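Local coordinates for RNA-binding protein RO60 (Deinococcus radiodurans, PDB 2NVO) that binds several small RNAs that accumulate during recovery from ultraviolet irradiation and contributes to the bacterium's resistance to that radiation, at residues Arg276-Leu281 and Gly285-Asn290. Residues are numbered along the deposited sequence; the frame is centred on the assembly and turned at random.
Sequences RNLGNL and GVLTPN
G285 passes close to the carbonyl of L281 as the chain leaves helix 271-283, and its left-handed backbone helps turn the chain back; the next two amides both bond to that oxygen. V286 comes first: its N lies 2.9 Å from L281 O, nearly in line with the C=O bond, although the hydrogen bond is bent at the hydrogen (132°). Its CB is directed at the helix, and with CG1 anti to the backbone N (chi1 164°) that methyl rests 4.0 Å from L281 CD2, the two side chains crossing at a slant. V286 also touches T294 and, on helix 259-266, R263.

L287 supplies the second bond, from its N to L281 O at 3.0 Å, descending from above the carbonyl plane; the two donors thus grip one carbonyl oxygen, of the buried L281, from different directions. CB of L287 packs 3.9 Å from L281 CB. Because CG stands anti to the backbone N (chi1 -171°), the side chain reaches back along the helix, bringing CD2 to 4.1 Å from L278 CD2. V298 and Y325 touch both L278 and L287, joining this turn to helices 292-302 and 315-326.

The six-to-one bond from V286 to L281, the left-handed glycine before it and the apolar contact between L281 and V286 are consistent with a Schellman motif, here ending a helix of the horseshoe-shaped, HEAT-like TROVE domain.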
ATOM      1  N   ARG A 276       7.286 -11.811  -3.310  1.00 22.66           N
ATOM      2  CA  ARG A 276       6.645 -12.322  -2.100  1.00 23.78           C
ATOM      3  C   ARG A 276       6.522 -13.838  -2.048  1.00 25.45           C
ATOM      4  O   ARG A 276       5.991 -14.374  -1.082  1.00 22.30           O
ATOM      5  CB  ARG A 276       5.287 -11.661  -1.855  1.00 29.25           C
ATOM      6  CG  ARG A 276       4.272 -11.838  -2.954  1.00 31.02           C
ATOM      7  CD  ARG A 276       2.876 -11.429  -2.468  1.00 35.50           C
ATOM      8  NE  ARG A 276       2.104 -10.808  -3.545  1.00 41.49           N
ATOM      9  CZ  ARG A 276       1.271 -11.462  -4.351  1.00 39.03           C
ATOM     10  NH1 ARG A 276       1.075 -12.769  -4.200  1.00 37.88           N
ATOM     11  NH2 ARG A 276       0.624 -10.802  -5.309  1.00 43.95           N
ATOM     12  N   ASN A 277       7.037 -14.537  -3.062  1.00 24.68           N
ATOM     13  CA  ASN A 277       6.851 -15.981  -3.123  1.00 21.50           C
ATOM     14  C   ASN A 277       8.125 -16.822  -3.092  1.00 23.44           C
ATOM     15  O   ASN A 277       8.064 -18.051  -3.206  1.00 24.27           O
ATOM     16  CB  ASN A 277       5.948 -16.362  -4.306  1.00 26.25           C
ATOM     17  CG  ASN A 277       4.473 -16.158  -4.001  1.00 26.80           C
ATOM     18  OD1 ASN A 277       3.866 -16.961  -3.305  1.00 32.09           O
ATOM     19  ND2 ASN A 277       3.890 -15.093  -4.532  1.00 27.81           N
ATOM     20  N   LEU A 278       9.271 -16.169  -2.922  1.00 17.58           N
ATOM     21  CA  LEU A 278      10.540 -16.872  -2.836  1.00 18.96           C
ATOM     22  C   LEU A 278      10.551 -17.962  -1.743  1.00 22.47           C
ATOM     23  O   LEU A 278      11.058 -19.072  -1.949  1.00 19.43           O
ATOM     24  CB  LEU A 278      11.687 -15.878  -2.645  1.00 16.78           C
ATOM     25  CG  LEU A 278      11.800 -14.851  -3.785  1.00 18.42           C
ATOM     26  CD1 LEU A 278      12.811 -13.779  -3.436  1.00 17.82           C
ATOM     27  CD2 LEU A 278      12.195 -15.546  -5.104  1.00 13.72           C
ATOM     28  N   GLY A 279      10.002 -17.647  -0.575  1.00 25.77           N
ATOM     29  CA  GLY A 279       9.955 -18.617   0.508  1.00 18.19           C
ATOM     30  C   GLY A 279       9.079 -19.805   0.151  1.00 21.22           C
ATOM     31  O   GLY A 279       9.458 -20.962   0.351  1.00 26.07           O
ATOM     32  N   ASN A 280       7.903 -19.512  -0.382  1.00 19.07           N
ATOM     33  CA  ASN A 280       6.991 -20.538  -0.868  1.00 27.78           C
ATOM     34  C   ASN A 280       7.613 -21.478  -1.907  1.00 30.38           C
ATOM     35  O   ASN A 280       7.134 -22.596  -2.099  1.00 30.31           O
ATOM     36  CB  ASN A 280       5.735 -19.882  -1.451  1.00 28.20           C
ATOM     37  CG  ASN A 280       4.740 -19.457  -0.376  1.00 34.79           C
ATOM     38  OD1 ASN A 280       4.794 -19.938   0.755  1.00 33.50           O
ATOM     39  ND2 ASN A 280       3.824 -18.561  -0.730  1.00 33.09           N
ATOM     40  N   LEU A 281       8.674 -21.014  -2.571  1.00 25.37           N
ATOM     41  CA  LEU A 281       9.351 -21.780  -3.616  1.00 20.93           C
ATOM     42  C   LEU A 281      10.482 -22.605  -3.029  1.00 26.52           C
ATOM     43  O   LEU A 281      10.786 -23.698  -3.507  1.00 26.51           O
ATOM     44  CB  LEU A 281       9.895 -20.822  -4.682  1.00 26.94           C
ATOM     45  CG  LEU A 281       8.800 -20.160  -5.521  1.00 20.74           C
ATOM     46  CD1 LEU A 281       9.265 -18.873  -6.193  1.00 27.09           C
ATOM     47  CD2 LEU A 281       8.284 -21.147  -6.552  1.00 32.14           C
ATOM     48  N   GLY A 285      10.067 -27.032  -2.597  1.00 35.99           N
ATOM     49  CA  GLY A 285      11.166 -27.742  -3.233  1.00 34.61           C
ATOM     50  C   GLY A 285      11.529 -27.332  -4.656  1.00 37.76           C
ATOM     51  O   GLY A 285      12.225 -28.064  -5.364  1.00 37.50           O
ATOM     52  N   VAL A 286      11.068 -26.162  -5.073  1.00 30.67           N
ATOM     53  CA  VAL A 286      11.375 -25.649  -6.402  1.00 33.69           C
ATOM     54  C   VAL A 286      12.720 -24.885  -6.479  1.00 32.97           C
ATOM     55  O   VAL A 286      13.442 -24.962  -7.479  1.00 30.11           O
ATOM     56  CB  VAL A 286      10.248 -24.726  -6.887  1.00 27.81           C
ATOM     57  CG1 VAL A 286      10.718 -23.884  -8.067  1.00 30.52           C
ATOM     58  CG2 VAL A 286       9.018 -25.535  -7.241  1.00 35.07           C
ATOM     59  N   LEU A 287      13.052 -24.161  -5.414  1.00 27.85           N
ATOM     60  CA  LEU A 287      14.181 -23.240  -5.411  1.00 20.41           C
ATOM     61  C   LEU A 287      15.206 -23.648  -4.354  1.00 27.02           C
ATOM     62  O   LEU A 287      15.087 -23.273  -3.182  1.00 24.29           O
ATOM     63  CB  LEU A 287      13.647 -21.824  -5.143  1.00 26.34           C
ATOM     64  CG  LEU A 287      14.473 -20.542  -5.261  1.00 21.65           C
ATOM     65  CD1 LEU A 287      15.079 -20.346  -6.669  1.00 19.61           C
ATOM     66  CD2 LEU A 287      13.581 -19.362  -4.923  1.00 20.72           C
ATOM     67  N   THR A 288      16.210 -24.420  -4.760  1.00 20.64           N
ATOM     68  CA  THR A 288      17.180 -24.991  -3.825  1.00 27.75           C
ATOM     69  C   THR A 288      18.613 -24.782  -4.292  1.00 27.49           C
ATOM     70  O   THR A 288      18.874 -24.724  -5.486  1.00 31.20           O
ATOM     71  CB  THR A 288      16.936 -26.504  -3.616  1.00 32.45           C
ATOM     72  OG1 THR A 288      17.430 -27.238  -4.747  1.00 32.16           O
ATOM     73  CG2 THR A 288      15.448 -26.777  -3.445  1.00 32.03           C
ATOM     74  N   PRO A 289      19.549 -24.693  -3.342  1.00 29.90           N
ATOM     75  CA  PRO A 289      20.959 -24.340  -3.546  1.00 35.16           C
ATOM     76  C   PRO A 289      21.723 -25.226  -4.534  1.00 34.24           C
ATOM     77  O   PRO A 289      22.819 -24.854  -4.950  1.00 37.08           O
ATOM     78  CB  PRO A 289      21.554 -24.489  -2.139  1.00 36.32           C
ATOM     79  CG  PRO A 289      20.566 -25.342  -1.402  1.00 35.83           C
ATOM     80  CD  PRO A 289      19.259 -24.872  -1.911  1.00 32.19           C
ATOM     81  N   ASN A 290      21.167 -26.373  -4.902  1.00 34.20           N
ATOM     82  CA  ASN A 290      21.853 -27.258  -5.833  1.00 34.62           C
ATOM     83  C   ASN A 290      21.091 -27.454  -7.149  1.00 32.47           C
ATOM     84  O   ASN A 290      21.424 -28.346  -7.931  1.00 29.87           O
ATOM     85  CB  ASN A 290      22.161 -28.612  -5.170  1.00 34.14           C
ATOM     86  CG  ASN A 290      23.324 -28.537  -4.181  1.00 39.93           C
ATOM     87  OD1 ASN A 290      24.429 -28.091  -4.517  1.00 36.08           O
ATOM     88  ND2 ASN A 290      23.080 -28.990  -2.957  1.00 38.29           N
TER